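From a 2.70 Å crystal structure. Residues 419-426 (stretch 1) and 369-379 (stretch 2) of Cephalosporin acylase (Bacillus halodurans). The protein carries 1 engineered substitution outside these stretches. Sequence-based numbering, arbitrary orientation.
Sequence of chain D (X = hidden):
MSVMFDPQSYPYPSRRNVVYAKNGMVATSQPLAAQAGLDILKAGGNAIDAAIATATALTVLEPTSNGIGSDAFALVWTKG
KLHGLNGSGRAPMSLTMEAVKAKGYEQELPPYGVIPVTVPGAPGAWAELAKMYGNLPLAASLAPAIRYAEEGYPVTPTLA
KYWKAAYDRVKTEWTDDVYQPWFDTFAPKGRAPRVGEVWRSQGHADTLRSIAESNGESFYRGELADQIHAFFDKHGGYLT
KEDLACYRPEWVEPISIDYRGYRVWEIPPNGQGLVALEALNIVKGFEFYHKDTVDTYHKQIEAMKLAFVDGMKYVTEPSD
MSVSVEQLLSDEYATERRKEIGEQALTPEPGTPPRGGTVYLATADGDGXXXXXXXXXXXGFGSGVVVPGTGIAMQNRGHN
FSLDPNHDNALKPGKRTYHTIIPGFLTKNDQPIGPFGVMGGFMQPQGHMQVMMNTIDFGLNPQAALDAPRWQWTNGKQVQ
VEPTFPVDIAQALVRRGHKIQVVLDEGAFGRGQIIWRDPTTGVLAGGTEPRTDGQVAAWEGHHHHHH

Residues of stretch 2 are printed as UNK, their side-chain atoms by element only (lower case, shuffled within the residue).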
# COMPACT_ATOMS: atom_id res chain seq x y z
N HIS D 419 2.40 37.62 10.75
CA HIS D 419 3.27 37.06 9.71
C HIS D 419 3.23 35.54 9.76
O HIS D 419 3.33 34.96 10.83
CB HIS D 419 4.70 37.56 9.91
CG HIS D 419 5.38 37.95 8.64
ND1 HIS D 419 5.92 37.03 7.77
CD2 HIS D 419 5.62 39.16 8.10
CE1 HIS D 419 6.46 37.66 6.74
NE2 HIS D 419 6.29 38.96 6.91
N THR D 420 3.09 34.91 8.59
CA THR D 420 2.92 33.45 8.51
C THR D 420 4.22 32.66 8.52
O THR D 420 4.27 31.52 8.98
CB THR D 420 2.12 33.04 7.27
OG1 THR D 420 2.75 33.58 6.09
CG2 THR D 420 0.68 33.53 7.38
N ILE D 421 5.26 33.27 7.95
CA ILE D 421 6.61 32.76 7.94
C ILE D 421 7.14 32.52 9.35
O ILE D 421 7.25 33.45 10.16
CB ILE D 421 7.49 33.81 7.29
CG1 ILE D 421 7.41 33.74 5.79
CG2 ILE D 421 8.94 33.64 7.67
CD1 ILE D 421 8.36 34.77 5.23
N ILE D 422 7.48 31.27 9.65
CA ILE D 422 8.00 30.93 10.97
C ILE D 422 9.16 29.91 10.95
O ILE D 422 8.98 28.75 10.60
CB ILE D 422 6.87 30.48 11.97
CG1 ILE D 422 6.13 29.22 11.48
CG2 ILE D 422 5.87 31.63 12.23
CD1 ILE D 422 5.26 28.55 12.55
N PRO D 423 10.36 30.36 11.32
CA PRO D 423 11.49 29.45 11.43
C PRO D 423 11.54 28.88 12.84
O PRO D 423 11.34 29.60 13.83
CB PRO D 423 12.69 30.36 11.20
CG PRO D 423 12.25 31.72 11.69
CD PRO D 423 10.73 31.75 11.67
N GLY D 424 11.79 27.58 12.94
CA GLY D 424 11.77 26.93 14.24
C GLY D 424 13.14 26.46 14.65
O GLY D 424 14.00 26.21 13.81
N PHE D 425 13.34 26.35 15.96
CA PHE D 425 14.55 25.73 16.49
C PHE D 425 14.26 24.82 17.67
O PHE D 425 13.43 25.13 18.51
CB PHE D 425 15.57 26.79 16.90
CG PHE D 425 17.00 26.33 16.78
CD1 PHE D 425 17.74 26.63 15.64
CD2 PHE D 425 17.61 25.61 17.81
CE1 PHE D 425 19.06 26.22 15.53
CE2 PHE D 425 18.93 25.19 17.69
CZ PHE D 425 19.66 25.50 16.55
N LEU D 426 14.97 23.70 17.71
CA LEU D 426 14.83 22.74 18.80
C LEU D 426 16.10 22.62 19.64
O LEU D 426 17.22 22.61 19.11
CB LEU D 426 14.39 21.37 18.27
CG LEU D 426 13.91 20.32 19.29
CD1 LEU D 426 12.81 20.85 20.20
CD2 LEU D 426 13.45 19.04 18.59
N UNK D 369 27.68 26.15 14.79
CA UNK D 369 26.71 27.14 14.31
C UNK D 369 25.59 26.50 13.50
O UNK D 369 25.83 25.55 12.74
n UNK D 369 29.72 28.88 13.65
c UNK D 369 27.40 28.23 13.51
c UNK D 369 28.55 28.86 14.27
o UNK D 369 28.38 29.32 15.40
N UNK D 370 24.37 26.99 13.69
CA UNK D 370 23.17 26.42 13.08
C UNK D 370 22.16 27.52 12.80
O UNK D 370 21.99 28.43 13.64
c UNK D 370 23.43 24.19 14.32
c UNK D 370 22.53 25.38 14.01
s UNK D 370 22.60 22.63 14.60
c UNK D 370 22.18 22.83 16.31
N UNK D 371 21.49 27.46 11.65
CA UNK D 371 20.44 28.45 11.36
C UNK D 371 19.16 27.91 10.73
O UNK D 371 19.19 27.06 9.84
c UNK D 371 20.98 29.73 10.60
c UNK D 371 22.28 29.45 9.88
c UNK D 371 19.92 30.34 9.65
N UNK D 372 18.04 28.40 11.25
CA UNK D 372 16.73 28.24 10.66
C UNK D 372 16.38 29.55 9.95
O UNK D 372 16.22 30.58 10.60
c UNK D 372 15.72 28.00 11.79
o UNK D 372 14.43 27.65 11.31
N UNK D 373 16.28 29.51 8.62
CA UNK D 373 16.03 30.71 7.83
C UNK D 373 14.84 30.52 6.94
O UNK D 373 14.69 29.47 6.33
c UNK D 373 16.97 34.96 5.13
c UNK D 373 16.51 32.60 5.08
c UNK D 373 17.69 33.53 6.95
c UNK D 373 17.23 31.06 6.94
c UNK D 373 17.14 32.42 6.31
c UNK D 373 17.61 34.80 6.37
c UNK D 373 16.41 33.87 4.50
N UNK D 374 14.02 31.55 6.83
CA UNK D 374 12.83 31.49 6.00
C UNK D 374 12.51 32.88 5.42
O UNK D 374 12.63 33.89 6.12
c UNK D 374 11.36 31.76 8.01
c UNK D 374 10.45 30.59 5.98
c UNK D 374 9.55 29.57 6.60
c UNK D 374 11.68 30.89 6.83
N UNK D 375 12.14 32.94 4.14
CA UNK D 375 11.69 34.21 3.53
C UNK D 375 10.57 34.00 2.52
O UNK D 375 10.49 32.94 1.91
o UNK D 375 15.43 35.74 1.96
n UNK D 375 14.91 35.10 -0.12
c UNK D 375 12.86 35.01 2.91
c UNK D 375 14.69 35.15 1.18
c UNK D 375 13.48 34.40 1.68
N UNK D 376 9.73 35.02 2.34
CA UNK D 376 8.58 34.91 1.45
C UNK D 376 8.08 36.25 0.90
O UNK D 376 8.24 37.30 1.53
o UNK D 376 6.22 34.23 1.46
c UNK D 376 7.44 34.18 2.16
N UNK D 377 7.46 36.19 -0.28
CA UNK D 377 6.68 37.28 -0.84
C UNK D 377 5.21 37.16 -0.48
O UNK D 377 4.35 37.77 -1.12
n UNK D 377 7.95 38.53 -4.13
o UNK D 377 8.60 38.86 -2.01
c UNK D 377 6.84 37.29 -2.36
c UNK D 377 7.88 38.29 -2.82
N UNK D 378 4.93 36.39 0.57
CA UNK D 378 3.59 35.96 0.95
C UNK D 378 2.94 35.11 -0.14
O UNK D 378 3.23 33.92 -0.24
c UNK D 378 -0.99 37.08 2.24
o UNK D 378 -2.31 35.64 3.60
c UNK D 378 1.39 36.72 1.99
c UNK D 378 2.72 37.12 1.41
c UNK D 378 1.28 35.61 2.84
c UNK D 378 0.24 37.44 1.71
c UNK D 378 0.04 35.24 3.38
c UNK D 378 -1.08 35.98 3.07
N UNK D 379 2.10 35.70 -0.97
CA UNK D 379 1.40 34.92 -1.98
C UNK D 379 2.19 34.71 -3.27
O UNK D 379 2.14 35.53 -4.18
c UNK D 379 0.03 35.53 -2.28
c UNK D 379 -0.95 35.34 -1.16
c UNK D 379 -3.53 35.35 -0.17
s UNK D 379 -2.55 36.09 -1.48

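Position 369 has four side-chain atoms: two carbons, the second carrying one oxygen and one nitrogen. That is a short amide, and aspartate would carry two oxygens instead. It does not touch stretch 1. It is Asn369.

Position 370 has an unbranched chain of two carbons, a sulfur and a last carbon. The thioether means methionine. This is Met370, and its CE lies 3.7 Å from CZ of Phe425, approaching the ring obliquely.

Position 371 has three carbons, one carrying the other two. CA-to-CB points away from stretch 1. The branched three-carbon group is Val371.

Position 372 has one carbon and one oxygen. CA-to-CB points toward stretch 1, and the oxygen is 3.2 Å from CB of Pro423. A single hydroxymethyl group is Ser372. Its OG donates a hydrogen bond to Gly424 O at 2.9 Å.

Position 373 has one carbon followed by a ring of six carbons, with no oxygen. The plain ring excludes tyrosine. This is Phe373, with CA-to-CB pointing away from stretch 1.

Position 374 has four carbons, forked at the first, with one arm two carbons long. The fork at CB excludes leucine, so this is Ile374. Its CG2 lies 3.1 Å from CG2 of Ile421, a tight approach, and 3.7 Å from CD of Pro423.

Position 375 has three carbons, the third carrying one oxygen and one nitrogen. This is the longer amide, Gln375. CA-to-CB points away, but the backbone C of Gln375 is 3.6 Å from CD1 of Ile421.

Position 376 has one carbon and one oxygen. The carbon, CB, is 3.3 Å from CD1 of Ile421. This is Ser376.

Position 377 has two carbons, the second with one oxygen and one nitrogen. It makes no contact with stretch 1. It is Asn377.

Position 378 has one carbon, then a six-carbon ring bearing one oxygen. The ring oxygen identifies Tyr378. Its CD1 is 4.1 Å from OG1 of Thr420. Its backbone N gives a weak hydrogen bond to OG of Ser376, at 2.7 Å.

Position 379 has two carbons, a sulfur and a last carbon, unbranched. It is Met379, without contact here.

The two segments run in nearly opposite directions. Along strand 370-376, alternate side chains start toward stretch 1: Met370, Ser372, Ile374 and Ser376. The contact is mainly apolar, with Ile421 and Pro423 packing on Ile374 and Phe425 meeting Met370. Between these two apolar patches, the Ser372 hydroxyl ties the strand to the backbone of Gly424.

Stretch 2 369-379: NMVSFIQSNYM
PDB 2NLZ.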